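Local coordinates for MdbA protein (Corynebacterium diphtheriae, PDB 5C00) that acts as a thiol-disulfide oxidoreductase, probably forming disulfide bonds in exported proteins, and is essential for viability, pilus assembly, toxin production and virulence, at residues S21-G26 with A72-D77; Y50-C55 with N86-D91; P56-L61 with S184-F189; A102-V107 with E114-Y119; G135-A140 with K155-G160. All blocks are in the same frame, centred on the assembly; numbering follows the deposited sequence.

In the fold
The fold is that of the DsbA family, a thioredoxin-type sheet with helices inserted after strand 78-85. Contacts 2 and 3 adjoin, their centres about 10 Å apart, and surround the CxxC sequence; strands 45-52 and 187-190 are sheet neighbours. Contact 1 lies at the far end of helix 56-74, its centre about 21 Å from that of contact 3. Contacts 4 and 5 follow contacts 1 and 2 along the chain, between the two segments of contact 3; their centres are about 12 Å apart among the inserted helices. Contact 4 touches contacts 1, 2 and 5, tying the helical part to the sheet's edge, whereas contact 5 lies about 25 Å from contact 3 between centres, remote from the cysteines.

Contact 1. Residues S21-G26 with A72-D77; sequences SVSFTG and AIENGD
Glu-74 reaches across to the backbone of Ser-23, whose N donates to Glu-74 OE2 over 2.9 Å with a nearly straight N-H...O angle of 162°. The donor meets the oxygen on its anti side, 29° out of the carboxylate plane. The chain of Glu-74 is extended beyond CG, and Glu-74 CG passes close to Ser-23 OG, at 3.2 Å.

Beneath the polar bond lies an apolar layer. Phe-24 CB rests on Ile-73 CG2 at 3.7 Å, and the rim of the ring meets the glutamate chain, with Phe-24 CD2 4.0 Å from Glu-74 CG. The CG of Phe-24 sits between the backbone N and the carbonyl carbon (chi1 55°). Val-22 CB lies 3.6 Å above the plane of the Phe-24 ring on one face, offset toward the rim. Leu-35 of strand 32-36 touches both Phe-24 and Ile-73, while Trp-117 of helix 113-125 packs on Phe-24.

Glu-74 OE1 forms a salt bridge with Lys-71, so the two carboxylate oxygens have different partners. The chain then leaves the helix at Gly-76, with positive phi, and Asp-77 N bonds back to Ala-72 O at 3.0 Å. This is a Schellman motif, here ending helix 56-74 of the thioredoxin fold just before the chain enters strand 78-85.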
# COMPACT_ATOMS: atom_id res chain seq x y z
N SER A 21 16.13 -1.10 2.97
CA SER A 21 16.32 0.24 3.48
C SER A 21 15.68 1.21 2.48
O SER A 21 15.91 1.05 1.30
CB SER A 21 17.80 0.50 3.55
OG SER A 21 18.07 1.81 3.94
N VAL A 22 14.98 2.23 2.95
CA VAL A 22 14.41 3.25 2.05
C VAL A 22 14.66 4.58 2.70
O VAL A 22 14.74 4.66 3.92
CB VAL A 22 12.89 3.06 1.84
CG1 VAL A 22 12.61 1.74 1.12
CG2 VAL A 22 12.14 3.14 3.17
N SER A 23 14.88 5.61 1.90
CA SER A 23 15.20 6.90 2.47
C SER A 23 14.06 7.91 2.33
O SER A 23 14.24 9.08 2.69
CB SER A 23 16.42 7.46 1.80
OG SER A 23 16.21 7.54 0.40
N PHE A 24 12.91 7.49 1.81
CA PHE A 24 11.78 8.39 1.64
C PHE A 24 10.99 8.49 2.93
O PHE A 24 11.20 7.72 3.86
CB PHE A 24 10.90 8.00 0.43
CG PHE A 24 10.38 6.58 0.45
CD1 PHE A 24 9.38 6.19 1.33
CD2 PHE A 24 10.89 5.62 -0.41
CE1 PHE A 24 8.89 4.88 1.34
CE2 PHE A 24 10.39 4.32 -0.41
CZ PHE A 24 9.41 3.95 0.48
N THR A 25 10.08 9.45 2.98
CA THR A 25 9.15 9.55 4.10
C THR A 25 7.71 9.47 3.54
O THR A 25 7.48 9.09 2.35
CB THR A 25 9.43 10.86 4.93
OG1 THR A 25 8.61 10.91 6.10
CG2 THR A 25 9.17 12.06 4.11
N GLY A 26 6.73 9.83 4.34
CA GLY A 26 5.36 9.70 3.89
C GLY A 26 4.39 10.49 4.72
O GLY A 26 4.77 11.07 5.72
N ALA A 72 12.73 6.72 -7.90
CA ALA A 72 12.19 7.97 -8.40
C ALA A 72 11.63 8.82 -7.27
O ALA A 72 11.73 10.05 -7.29
CB ALA A 72 11.11 7.69 -9.45
N ILE A 73 11.03 8.15 -6.30
CA ILE A 73 10.56 8.79 -5.08
C ILE A 73 11.79 9.30 -4.33
O ILE A 73 11.82 10.45 -3.96
CB ILE A 73 9.74 7.87 -4.15
CG1 ILE A 73 8.44 7.39 -4.81
CG2 ILE A 73 9.41 8.58 -2.88
CD1 ILE A 73 7.82 6.20 -4.08
N GLU A 74 12.80 8.47 -4.12
CA GLU A 74 13.95 8.94 -3.32
C GLU A 74 14.68 10.11 -3.99
O GLU A 74 15.19 10.98 -3.31
CB GLU A 74 14.91 7.77 -3.00
CG GLU A 74 14.33 6.80 -2.02
CD GLU A 74 15.13 5.50 -1.88
OE1 GLU A 74 15.81 5.17 -2.85
OE2 GLU A 74 15.01 4.80 -0.84
N ASN A 75 14.67 10.14 -5.33
CA ASN A 75 15.21 11.26 -6.14
C ASN A 75 14.42 12.54 -6.12
O ASN A 75 14.88 13.59 -6.62
CB ASN A 75 15.23 10.86 -7.61
CG ASN A 75 16.32 9.91 -7.92
OD1 ASN A 75 17.18 9.66 -7.08
ND2 ASN A 75 16.31 9.37 -9.13
N GLY A 76 13.20 12.50 -5.60
CA GLY A 76 12.36 13.70 -5.55
C GLY A 76 11.59 14.00 -6.84
O GLY A 76 10.97 15.07 -6.95
N ASP A 77 11.57 13.04 -7.77
CA ASP A 77 10.95 13.23 -9.09
C ASP A 77 9.46 12.93 -9.14
O ASP A 77 8.74 13.44 -10.04
CB ASP A 77 11.63 12.33 -10.15
CG ASP A 77 13.09 12.76 -10.44
OD1 ASP A 77 13.35 13.98 -10.43
OD2 ASP A 77 13.95 11.86 -10.65

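Contact 2. Residues Y50-C55 with N86-D91; sequences YEDFSC and NFLDRD
In the turn that carries the chain from strand 45-52 to the first cysteine of the CxxC sequence, Asp-52 faces the 3-10 segment 87-89 and accepts a bond from Leu-88. Leu-88 N points at Asp-52 OD2 over 3.1 Å, at 168°, on the syn side but 34° out of the carboxylate plane. The other oxygen turns to its own chain: Asp-52 OD1 receives Ser-54 N at 2.8 Å through its anti lone pair, and it is also bonded to Ser-97 OG of helix 96-109. Asp-52 CG stands anti to the backbone N (chi1 -180°), which places it beside the carbonyl carbon, near Leu-88.

Around this polar centre the packing is apolar. Leu-88 CD1 lies against the start of helix 56-74, 3.5 Å from Cys-55 CB, and about as near to the backbone at Cys-55 CA. Phe-87 lies beside the aspartate, its CE1 3.7 Å from Asp-52 CB.

Asp-52 thus makes an Asx turn within the type I turn from Asp-52 to Cys-55. Cys-55 stands at the N-cap of the following helix, the placement familiar for the leading cysteine of a thioredoxin-type CxxC.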
# COMPACT_ATOMS: atom_id res chain seq x y z
N TYR A 50 -3.51 3.13 -7.73
CA TYR A 50 -4.63 2.40 -7.13
C TYR A 50 -4.29 0.92 -7.08
O TYR A 50 -3.90 0.34 -8.08
CB TYR A 50 -5.90 2.61 -7.93
CG TYR A 50 -6.42 4.04 -7.95
CD1 TYR A 50 -5.92 4.97 -8.85
CD2 TYR A 50 -7.43 4.45 -7.06
CE1 TYR A 50 -6.39 6.29 -8.87
CE2 TYR A 50 -7.92 5.75 -7.09
CZ TYR A 50 -7.37 6.66 -7.97
OH TYR A 50 -7.91 7.93 -8.02
N GLU A 51 -4.43 0.33 -5.90
CA GLU A 51 -4.19 -1.09 -5.78
C GLU A 51 -5.09 -1.67 -4.72
O GLU A 51 -5.72 -0.96 -3.91
CB GLU A 51 -2.70 -1.43 -5.54
CG GLU A 51 -2.10 -0.84 -4.34
CD GLU A 51 -0.53 -0.98 -4.20
OE1 GLU A 51 -0.07 -0.46 -3.20
OE2 GLU A 51 0.21 -1.52 -5.08
N ASP A 52 -5.16 -2.99 -4.74
CA ASP A 52 -5.95 -3.78 -3.75
C ASP A 52 -5.04 -4.95 -3.31
O ASP A 52 -4.42 -5.62 -4.14
CB ASP A 52 -7.26 -4.18 -4.44
CG ASP A 52 -8.21 -5.01 -3.55
OD1 ASP A 52 -7.80 -6.03 -2.95
OD2 ASP A 52 -9.41 -4.68 -3.53
N PHE A 53 -4.98 -5.21 -2.01
CA PHE A 53 -4.10 -6.27 -1.49
C PHE A 53 -4.53 -7.71 -1.89
O PHE A 53 -3.75 -8.65 -1.68
CB PHE A 53 -3.94 -6.17 -0.02
CG PHE A 53 -2.92 -5.14 0.41
CD1 PHE A 53 -1.56 -5.46 0.37
CD2 PHE A 53 -3.31 -3.88 0.87
CE1 PHE A 53 -0.60 -4.55 0.75
CE2 PHE A 53 -2.34 -2.97 1.23
CZ PHE A 53 -1.01 -3.30 1.20
N SER A 54 -5.70 -7.90 -2.50
CA SER A 54 -6.07 -9.22 -2.99
C SER A 54 -5.91 -9.35 -4.50
O SER A 54 -6.32 -10.36 -5.08
CB SER A 54 -7.50 -9.57 -2.60
OG SER A 54 -7.61 -9.51 -1.19
N CYS A 55 -5.35 -8.34 -5.14
CA CYS A 55 -5.24 -8.29 -6.59
C CYS A 55 -3.93 -8.90 -7.10
O CYS A 55 -2.86 -8.37 -6.84
CB CYS A 55 -5.39 -6.83 -6.99
SG CYS A 55 -5.07 -6.50 -8.70
N ASN A 86 -10.68 -1.81 -1.64
CA ASN A 86 -11.10 -3.11 -1.12
C ASN A 86 -12.23 -3.73 -1.96
O ASN A 86 -13.02 -4.55 -1.48
CB ASN A 86 -11.48 -3.05 0.37
CG ASN A 86 -12.73 -2.24 0.64
OD1 ASN A 86 -13.27 -1.69 -0.29
ND2 ASN A 86 -13.15 -2.14 1.94
N PHE A 87 -12.29 -3.34 -3.23
CA PHE A 87 -13.36 -3.78 -4.15
C PHE A 87 -13.34 -5.29 -4.35
O PHE A 87 -14.39 -5.91 -4.61
CB PHE A 87 -13.26 -3.01 -5.49
CG PHE A 87 -12.15 -3.44 -6.40
CD1 PHE A 87 -10.86 -3.02 -6.21
CD2 PHE A 87 -12.42 -4.23 -7.51
CE1 PHE A 87 -9.83 -3.42 -7.04
CE2 PHE A 87 -11.40 -4.65 -8.36
CZ PHE A 87 -10.11 -4.25 -8.14
N LEU A 88 -12.17 -5.92 -4.24
CA LEU A 88 -12.10 -7.37 -4.36
C LEU A 88 -12.75 -8.16 -3.23
O LEU A 88 -12.95 -9.38 -3.35
CB LEU A 88 -10.67 -7.83 -4.63
CG LEU A 88 -10.10 -7.36 -5.97
CD1 LEU A 88 -8.64 -7.77 -6.09
CD2 LEU A 88 -10.88 -7.93 -7.15
N ASP A 89 -13.12 -7.50 -2.14
CA ASP A 89 -13.91 -8.16 -1.12
C ASP A 89 -15.41 -8.26 -1.52
O ASP A 89 -16.23 -8.64 -0.70
CB ASP A 89 -13.73 -7.44 0.23
CG ASP A 89 -12.42 -7.79 0.92
OD1 ASP A 89 -11.68 -8.72 0.45
OD2 ASP A 89 -12.08 -7.06 1.90
N ARG A 90 -15.75 -7.86 -2.75
CA ARG A 90 -17.07 -8.18 -3.41
C ARG A 90 -18.16 -7.55 -2.59
O ARG A 90 -19.07 -8.23 -2.08
CB ARG A 90 -17.22 -9.70 -3.54
CG ARG A 90 -18.31 -10.23 -4.49
CD ARG A 90 -18.01 -11.68 -4.90
NE ARG A 90 -16.75 -11.73 -5.61
CZ ARG A 90 -16.07 -12.83 -5.92
NH1 ARG A 90 -14.92 -12.71 -6.56
NH2 ARG A 90 -16.52 -14.04 -5.59
N ASP A 91 -17.99 -6.25 -2.35
CA ASP A 91 -18.92 -5.43 -1.57
C ASP A 91 -18.93 -5.70 -0.04
O ASP A 91 -19.74 -5.13 0.67
CB ASP A 91 -20.37 -5.51 -2.13
CG ASP A 91 -20.54 -4.78 -3.50
OD1 ASP A 91 -20.12 -3.60 -3.63
OD2 ASP A 91 -21.13 -5.38 -4.43

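Contact 3. Residues P56-L61 with S184-F189; sequences PHCAEL and SSPRVF
Cys-58, in the first turn of helix 56-74, and Pro-186, just ahead of strand 187-190, bring their CA atoms to within 5.1 Å. A cis peptide bond precedes Pro-186, and its ring is directed at the helix. No hydrogen bond links the two segments, and the contact is mainly packing.

The sulphur of Cys-58 lies over the Ser-185 to Pro-186 peptide, with SG 3.5 Å from Pro-186 N. SG stands anti to the carbonyl carbon of its residue (chi1 -71°), and Ser-185 flanks it, its CB 3.6 Å away from Cys-58 SG. The proline ring spans the helix surface: its CD end sits beside the backbone, 3.8 Å from Cys-58 N, and against the beta carbon of His-57. Its CG end is met by the leucine one turn later, Leu-61 CD2 lying 3.6 Å from Pro-186 CG. Behind the thiol stands Glu-51 of strand 45-52, while Phe-49 of the same strand touches Pro-186.

Cys-55 SG is 3.0 Å from Cys-58 SG, longer than a disulfide bond, so the pair is modelled as free thiols. A cis-proline beside a CxxC is the hallmark of thioredoxin-like enzymes, and the cysteines are probably the redox pair. Cover by Pro-186, with Ser-185 at the flank, would probably limit the access of water to the inner sulphur from this side.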
# COMPACT_ATOMS: atom_id res chain seq x y z
N PRO A 56 -4.00 -10.02 -7.84
CA PRO A 56 -2.77 -10.69 -8.26
C PRO A 56 -1.98 -9.85 -9.24
O PRO A 56 -0.76 -9.87 -9.22
CB PRO A 56 -3.23 -12.01 -8.92
CG PRO A 56 -4.71 -11.99 -8.91
CD PRO A 56 -5.20 -10.84 -8.06
N HIS A 57 -2.66 -9.10 -10.10
CA HIS A 57 -1.94 -8.30 -11.06
C HIS A 57 -1.32 -7.06 -10.41
O HIS A 57 -0.37 -6.53 -10.91
CB HIS A 57 -2.78 -7.98 -12.31
CG HIS A 57 -3.04 -9.18 -13.17
ND1 HIS A 57 -4.19 -9.34 -13.91
CD2 HIS A 57 -2.30 -10.30 -13.38
CE1 HIS A 57 -4.16 -10.50 -14.55
NE2 HIS A 57 -3.02 -11.11 -14.24
N CYS A 58 -1.83 -6.64 -9.24
CA CYS A 58 -1.17 -5.57 -8.46
C CYS A 58 0.13 -6.08 -7.90
O CYS A 58 1.14 -5.40 -7.96
CB CYS A 58 -2.01 -5.10 -7.25
SG CYS A 58 -3.46 -4.15 -7.71
N ALA A 59 0.14 -7.33 -7.43
CA ALA A 59 1.40 -7.93 -6.98
C ALA A 59 2.38 -8.07 -8.14
O ALA A 59 3.56 -7.77 -8.03
CB ALA A 59 1.12 -9.25 -6.35
N GLU A 60 1.87 -8.50 -9.28
CA GLU A 60 2.75 -8.68 -10.44
C GLU A 60 3.34 -7.37 -10.94
O GLU A 60 4.53 -7.32 -11.22
CB GLU A 60 2.03 -9.35 -11.61
CG GLU A 60 1.86 -10.82 -11.43
CD GLU A 60 0.96 -11.39 -12.50
OE1 GLU A 60 1.18 -11.04 -13.70
OE2 GLU A 60 0.02 -12.14 -12.14
N LEU A 61 2.51 -6.32 -11.06
CA LEU A 61 3.05 -5.01 -11.41
C LEU A 61 4.08 -4.47 -10.39
O LEU A 61 5.13 -3.93 -10.78
CB LEU A 61 1.93 -4.00 -11.61
CG LEU A 61 2.37 -2.62 -12.07
CD1 LEU A 61 2.95 -2.70 -13.47
CD2 LEU A 61 1.18 -1.67 -12.05
N SER A 184 -11.11 -1.06 -10.94
CA SER A 184 -10.27 -2.20 -11.18
C SER A 184 -8.85 -1.81 -10.66
O SER A 184 -8.63 -0.68 -10.27
CB SER A 184 -10.28 -2.57 -12.65
OG SER A 184 -9.85 -1.49 -13.46
N SER A 185 -7.92 -2.74 -10.67
CA SER A 185 -6.59 -2.50 -10.14
C SER A 185 -5.61 -3.49 -10.79
O SER A 185 -6.03 -4.57 -11.21
CB SER A 185 -6.61 -2.71 -8.64
OG SER A 185 -6.93 -4.07 -8.37
N PRO A 186 -4.33 -3.10 -10.94
CA PRO A 186 -3.76 -1.80 -10.64
C PRO A 186 -4.14 -0.72 -11.66
O PRO A 186 -4.39 -1.03 -12.83
CB PRO A 186 -2.28 -2.02 -10.73
CG PRO A 186 -2.12 -3.08 -11.79
CD PRO A 186 -3.32 -3.98 -11.57
N ARG A 187 -4.12 0.54 -11.21
CA ARG A 187 -4.27 1.67 -12.10
C ARG A 187 -3.27 2.75 -11.70
O ARG A 187 -3.05 2.98 -10.53
CB ARG A 187 -5.69 2.28 -11.99
CG ARG A 187 -6.86 1.30 -12.05
CD ARG A 187 -7.16 0.76 -13.43
NE ARG A 187 -7.80 1.78 -14.22
CZ ARG A 187 -9.09 2.13 -14.17
NH1 ARG A 187 -9.98 1.44 -13.47
NH2 ARG A 187 -9.50 3.16 -14.88
N VAL A 188 -2.70 3.43 -12.68
CA VAL A 188 -1.76 4.50 -12.40
C VAL A 188 -2.14 5.76 -13.20
O VAL A 188 -2.47 5.67 -14.38
CB VAL A 188 -0.35 4.06 -12.79
CG1 VAL A 188 0.64 5.23 -12.71
CG2 VAL A 188 0.10 2.85 -11.95
N PHE A 189 -2.09 6.90 -12.55
CA PHE A 189 -2.29 8.19 -13.20
C PHE A 189 -1.08 9.05 -12.89
O PHE A 189 -0.54 9.02 -11.74
CB PHE A 189 -3.54 8.90 -12.60
CG PHE A 189 -4.86 8.19 -12.88
CD1 PHE A 189 -5.20 7.03 -12.24
CD2 PHE A 189 -5.79 8.75 -13.76
CE1 PHE A 189 -6.42 6.38 -12.49
CE2 PHE A 189 -7.00 8.15 -13.99
CZ PHE A 189 -7.31 6.94 -13.39

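Contact 4. Residues A102-V107 with E114-Y119; sequences AAALAV and ETYWNY
Val-107 is the main bump of this contact, its two methyls dividing between the first turn and the later aromatic ring of the facing helix segment. CG1, anti to the backbone N (chi1 -173°), presses on the backbone and lies 3.6 Å from Tyr-116 N. Beside it Thr-115 closes the hollow with its methyl, Thr-115 CG2 being 3.7 Å from Val-107 CG1. The other branch, Val-107 CG2, leans on Tyr-119 CD2 at 4.0 Å.

The bumps of helix 113-125 are its two tyrosines, which fill a hollow lined by small residues: Tyr-119 lies over Ala-103 and Ala-104, and Tyr-116 against Ala-104. The methyl of Ala-104 lies between the two rings, with CB 4.0 Å from Tyr-116 CE1 and a little farther from Tyr-119 CD2. Both rings come in by their edges. The rim of Tyr-116 faces a carbonyl, CD1 being 3.4 Å from Ala-104 O, whereas the rim of Tyr-119 follows the backbone at Ala-104 N, with Ala-103 CB also in its plane. Its hydroxyl reaches past this alanine, Tyr-119 OH lying 3.3 Å from Ala-103 CB.

The segments run nearly antiparallel, at 161°, with axes 9.3 Å apart, as neighbouring arms of a helical hairpin. Tyr-119 OH is hydrogen-bonded to Phe-139 O in helix 136-145, and Thr-115 OG1 to Asp-112. The interface between the arms is therefore held by shape and by burial of apolar surface, with no hydrogen bond across it, while the hydroxyls of Tyr-119 and Thr-115 find partners outside the two segments.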
# COMPACT_ATOMS: atom_id res chain seq x y z
N ALA A 102 -6.17 -2.46 5.94
CA ALA A 102 -6.27 -1.74 7.20
C ALA A 102 -5.05 -2.00 8.12
O ALA A 102 -4.64 -1.11 8.87
CB ALA A 102 -7.53 -2.11 7.89
N ALA A 103 -4.44 -3.19 8.03
CA ALA A 103 -3.18 -3.48 8.76
C ALA A 103 -2.04 -2.59 8.26
O ALA A 103 -1.36 -1.93 9.03
CB ALA A 103 -2.81 -4.94 8.64
N ALA A 104 -1.93 -2.47 6.95
CA ALA A 104 -0.92 -1.65 6.33
C ALA A 104 -1.16 -0.18 6.66
O ALA A 104 -0.19 0.54 6.94
CB ALA A 104 -0.87 -1.88 4.83
N LEU A 105 -2.43 0.26 6.62
CA LEU A 105 -2.76 1.63 7.05
C LEU A 105 -2.35 1.95 8.46
O LEU A 105 -1.79 3.03 8.70
CB LEU A 105 -4.23 1.97 6.87
CG LEU A 105 -4.66 3.42 7.23
CD1 LEU A 105 -3.97 4.46 6.34
CD2 LEU A 105 -6.16 3.47 6.99
N ALA A 106 -2.60 1.03 9.41
CA ALA A 106 -2.18 1.21 10.80
C ALA A 106 -0.67 1.47 10.90
O ALA A 106 -0.21 2.28 11.69
CB ALA A 106 -2.61 0.03 11.67
N VAL A 107 0.14 0.74 10.14
CA VAL A 107 1.56 0.99 10.10
C VAL A 107 1.90 2.36 9.52
O VAL A 107 2.68 3.08 10.09
CB VAL A 107 2.29 -0.12 9.29
CG1 VAL A 107 3.80 0.07 9.42
CG2 VAL A 107 1.90 -1.51 9.79
N GLU A 114 9.83 2.78 6.85
CA GLU A 114 10.61 1.61 6.43
C GLU A 114 9.84 0.29 6.75
O GLU A 114 9.81 -0.63 5.95
CB GLU A 114 11.99 1.63 7.01
CG GLU A 114 12.94 0.73 6.23
CD GLU A 114 14.39 1.00 6.59
OE1 GLU A 114 14.91 0.19 7.39
OE2 GLU A 114 14.98 2.00 6.08
N THR A 115 9.17 0.25 7.89
CA THR A 115 8.29 -0.88 8.21
C THR A 115 7.10 -0.98 7.24
O THR A 115 6.82 -2.03 6.66
CB THR A 115 7.81 -0.76 9.68
OG1 THR A 115 8.96 -0.83 10.52
CG2 THR A 115 6.91 -1.89 10.05
N TYR A 116 6.45 0.16 7.00
CA TYR A 116 5.33 0.22 6.06
C TYR A 116 5.74 -0.32 4.70
O TYR A 116 5.08 -1.21 4.13
CB TYR A 116 4.82 1.63 5.90
CG TYR A 116 3.81 1.69 4.79
CD1 TYR A 116 2.53 1.17 4.96
CD2 TYR A 116 4.16 2.15 3.54
CE1 TYR A 116 1.63 1.14 3.92
CE2 TYR A 116 3.27 2.10 2.50
CZ TYR A 116 2.01 1.59 2.71
OH TYR A 116 1.13 1.58 1.69
N TRP A 117 6.83 0.20 4.18
CA TRP A 117 7.23 -0.24 2.84
C TRP A 117 7.46 -1.76 2.75
O TRP A 117 7.01 -2.45 1.82
CB TRP A 117 8.49 0.51 2.45
CG TRP A 117 8.99 0.03 1.20
CD1 TRP A 117 10.04 -0.78 1.02
CD2 TRP A 117 8.43 0.27 -0.08
NE1 TRP A 117 10.20 -1.06 -0.32
CE2 TRP A 117 9.23 -0.40 -1.01
CE3 TRP A 117 7.33 1.03 -0.53
CZ2 TRP A 117 8.97 -0.38 -2.37
CZ3 TRP A 117 7.07 1.05 -1.90
CH2 TRP A 117 7.90 0.36 -2.79
N ASN A 118 8.19 -2.28 3.73
CA ASN A 118 8.47 -3.71 3.72
C ASN A 118 7.25 -4.57 4.01
O ASN A 118 7.15 -5.68 3.49
CB ASN A 118 9.60 -4.01 4.70
CG ASN A 118 10.95 -3.58 4.14
OD1 ASN A 118 11.48 -4.24 3.24
ND2 ASN A 118 11.44 -2.44 4.59
N TYR A 119 6.33 -4.05 4.81
CA TYR A 119 5.09 -4.73 5.13
C TYR A 119 4.21 -4.81 3.91
O TYR A 119 3.73 -5.89 3.56
CB TYR A 119 4.39 -4.02 6.25
CG TYR A 119 3.22 -4.74 6.83
CD1 TYR A 119 3.38 -5.96 7.44
CD2 TYR A 119 1.98 -4.21 6.80
CE1 TYR A 119 2.33 -6.63 8.03
CE2 TYR A 119 0.90 -4.89 7.38
CZ TYR A 119 1.08 -6.07 8.02
OH TYR A 119 0.00 -6.71 8.64

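Contact 5. Residues G135-A140 with K155-G160; sequences GDNDFA and KIREGG
Arg-157 NH1 is held twice by Asn-137: by the side-chain oxygen OD1 at 3.0 Å and, weakly, by the backbone oxygen O of the same residue at 3.3 Å. The first bond is nearly straight, 169° at the hydrogen, and OD1 lies only 3° out of the guanidinium plane. The two side chains cross at about a right angle, yet their flat ends are turned just 24° from each other. Arg-157 is extended from CG to NE. Ala-140 CB sits 3.7 Å above the guanidinium plane of Arg-157, over its centre. Arg-157 NH2 forms a salt bridge with Asp-141, and the group is thus bonded at its edge and supported on one face.

Deeper in, Ile-156 supplies the apolar part. Its CG2, anti to the backbone N, is 3.6 Å from Ala-140 CB and also touches Phe-139 CB. Beside the start of helix 136-145, one water bridges the segments, donating to Asp-136 OD2 and to Arg-157 O, 2.8 Å from each. Asp-136 OD2 also forms a salt bridge with Lys-162, which should help balance its charge.

The start of one helix and the end of the other meet here. Gly-135 is the N-cap of helix 136-145, and its N donates to Asp-138 OD2, a bond from the N-cap to the side chain of the third helical residue. Helix 150-158 closes at Gly-159 in a Schellman motif. These two short helices pack together in the helical insertion expected of a DsbA-like fold.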
# COMPACT_ATOMS: atom_id res chain seq x y z
N GLY A 135 -6.00 -14.11 9.59
CA GLY A 135 -6.89 -13.22 10.28
C GLY A 135 -6.12 -12.06 10.82
O GLY A 135 -4.91 -11.96 10.63
N ASP A 136 -6.81 -11.19 11.54
CA ASP A 136 -6.19 -9.98 12.05
C ASP A 136 -4.96 -10.19 12.94
O ASP A 136 -4.03 -9.40 12.90
CB ASP A 136 -7.23 -9.15 12.80
CG ASP A 136 -8.32 -8.54 11.85
OD1 ASP A 136 -8.02 -8.22 10.66
OD2 ASP A 136 -9.49 -8.41 12.31
N ASN A 137 -4.93 -11.28 13.69
CA ASN A 137 -3.79 -11.51 14.58
C ASN A 137 -2.58 -11.95 13.77
O ASN A 137 -1.46 -11.77 14.22
CB ASN A 137 -4.13 -12.52 15.67
CG ASN A 137 -4.96 -11.91 16.79
OD1 ASN A 137 -4.58 -10.94 17.42
ND2 ASN A 137 -6.09 -12.47 17.01
N ASP A 138 -2.81 -12.54 12.58
CA ASP A 138 -1.72 -12.89 11.69
C ASP A 138 -1.13 -11.65 11.09
O ASP A 138 0.09 -11.47 11.09
CB ASP A 138 -2.21 -13.86 10.62
CG ASP A 138 -2.78 -15.14 11.24
OD1 ASP A 138 -1.98 -15.97 11.81
OD2 ASP A 138 -4.01 -15.30 11.22
N PHE A 139 -1.97 -10.77 10.56
CA PHE A 139 -1.45 -9.51 10.06
C PHE A 139 -0.67 -8.75 11.14
O PHE A 139 0.37 -8.10 10.87
CB PHE A 139 -2.58 -8.66 9.51
CG PHE A 139 -3.14 -9.20 8.22
CD1 PHE A 139 -2.46 -9.00 7.03
CD2 PHE A 139 -4.33 -9.90 8.18
CE1 PHE A 139 -2.95 -9.50 5.84
CE2 PHE A 139 -4.84 -10.40 6.99
CZ PHE A 139 -4.16 -10.18 5.81
N ALA A 140 -1.16 -8.78 12.37
CA ALA A 140 -0.48 -8.07 13.46
C ALA A 140 0.87 -8.68 13.81
O ALA A 140 1.84 -7.96 14.03
CB ALA A 140 -1.37 -8.03 14.68
N LYS A 155 -3.34 -2.26 17.73
CA LYS A 155 -4.34 -1.66 16.87
C LYS A 155 -4.74 -2.61 15.73
O LYS A 155 -5.92 -2.76 15.41
CB LYS A 155 -3.77 -0.36 16.31
CG LYS A 155 -4.59 0.31 15.25
CD LYS A 155 -3.96 1.63 14.85
CE LYS A 155 -3.60 2.50 16.05
NZ LYS A 155 -3.52 3.91 15.62
N ILE A 156 -3.77 -3.28 15.10
CA ILE A 156 -4.09 -4.21 14.06
C ILE A 156 -4.95 -5.39 14.59
O ILE A 156 -5.92 -5.82 13.95
CB ILE A 156 -2.80 -4.75 13.39
CG1 ILE A 156 -2.09 -3.55 12.71
CG2 ILE A 156 -3.15 -5.89 12.42
CD1 ILE A 156 -0.78 -3.84 12.02
N ARG A 157 -4.58 -5.93 15.74
CA ARG A 157 -5.35 -7.00 16.36
C ARG A 157 -6.79 -6.62 16.62
O ARG A 157 -7.66 -7.46 16.51
CB ARG A 157 -4.72 -7.39 17.71
CG ARG A 157 -3.39 -8.04 17.57
CD ARG A 157 -2.89 -8.67 18.86
NE ARG A 157 -1.46 -8.82 18.77
CZ ARG A 157 -0.85 -9.73 17.99
NH1 ARG A 157 -1.57 -10.60 17.31
NH2 ARG A 157 0.47 -9.77 17.89
N GLU A 158 -7.03 -5.36 16.96
CA GLU A 158 -8.35 -4.84 17.27
C GLU A 158 -9.05 -4.25 16.08
O GLU A 158 -10.19 -3.81 16.19
CB GLU A 158 -8.24 -3.75 18.37
CG GLU A 158 -7.95 -4.29 19.75
CD GLU A 158 -7.30 -3.27 20.68
OE1 GLU A 158 -7.18 -2.08 20.29
OE2 GLU A 158 -6.91 -3.64 21.81
N GLY A 159 -8.40 -4.23 14.92
CA GLY A 159 -8.98 -3.63 13.71
C GLY A 159 -9.20 -2.13 13.81
O GLY A 159 -10.14 -1.58 13.19
N GLY A 160 -8.34 -1.48 14.58
CA GLY A 160 -8.44 -0.05 14.83
C GLY A 160 -8.40 0.88 13.63
O GLY A 160 -8.99 1.96 13.69
O HOH W 1 -9.90 -7.51 14.91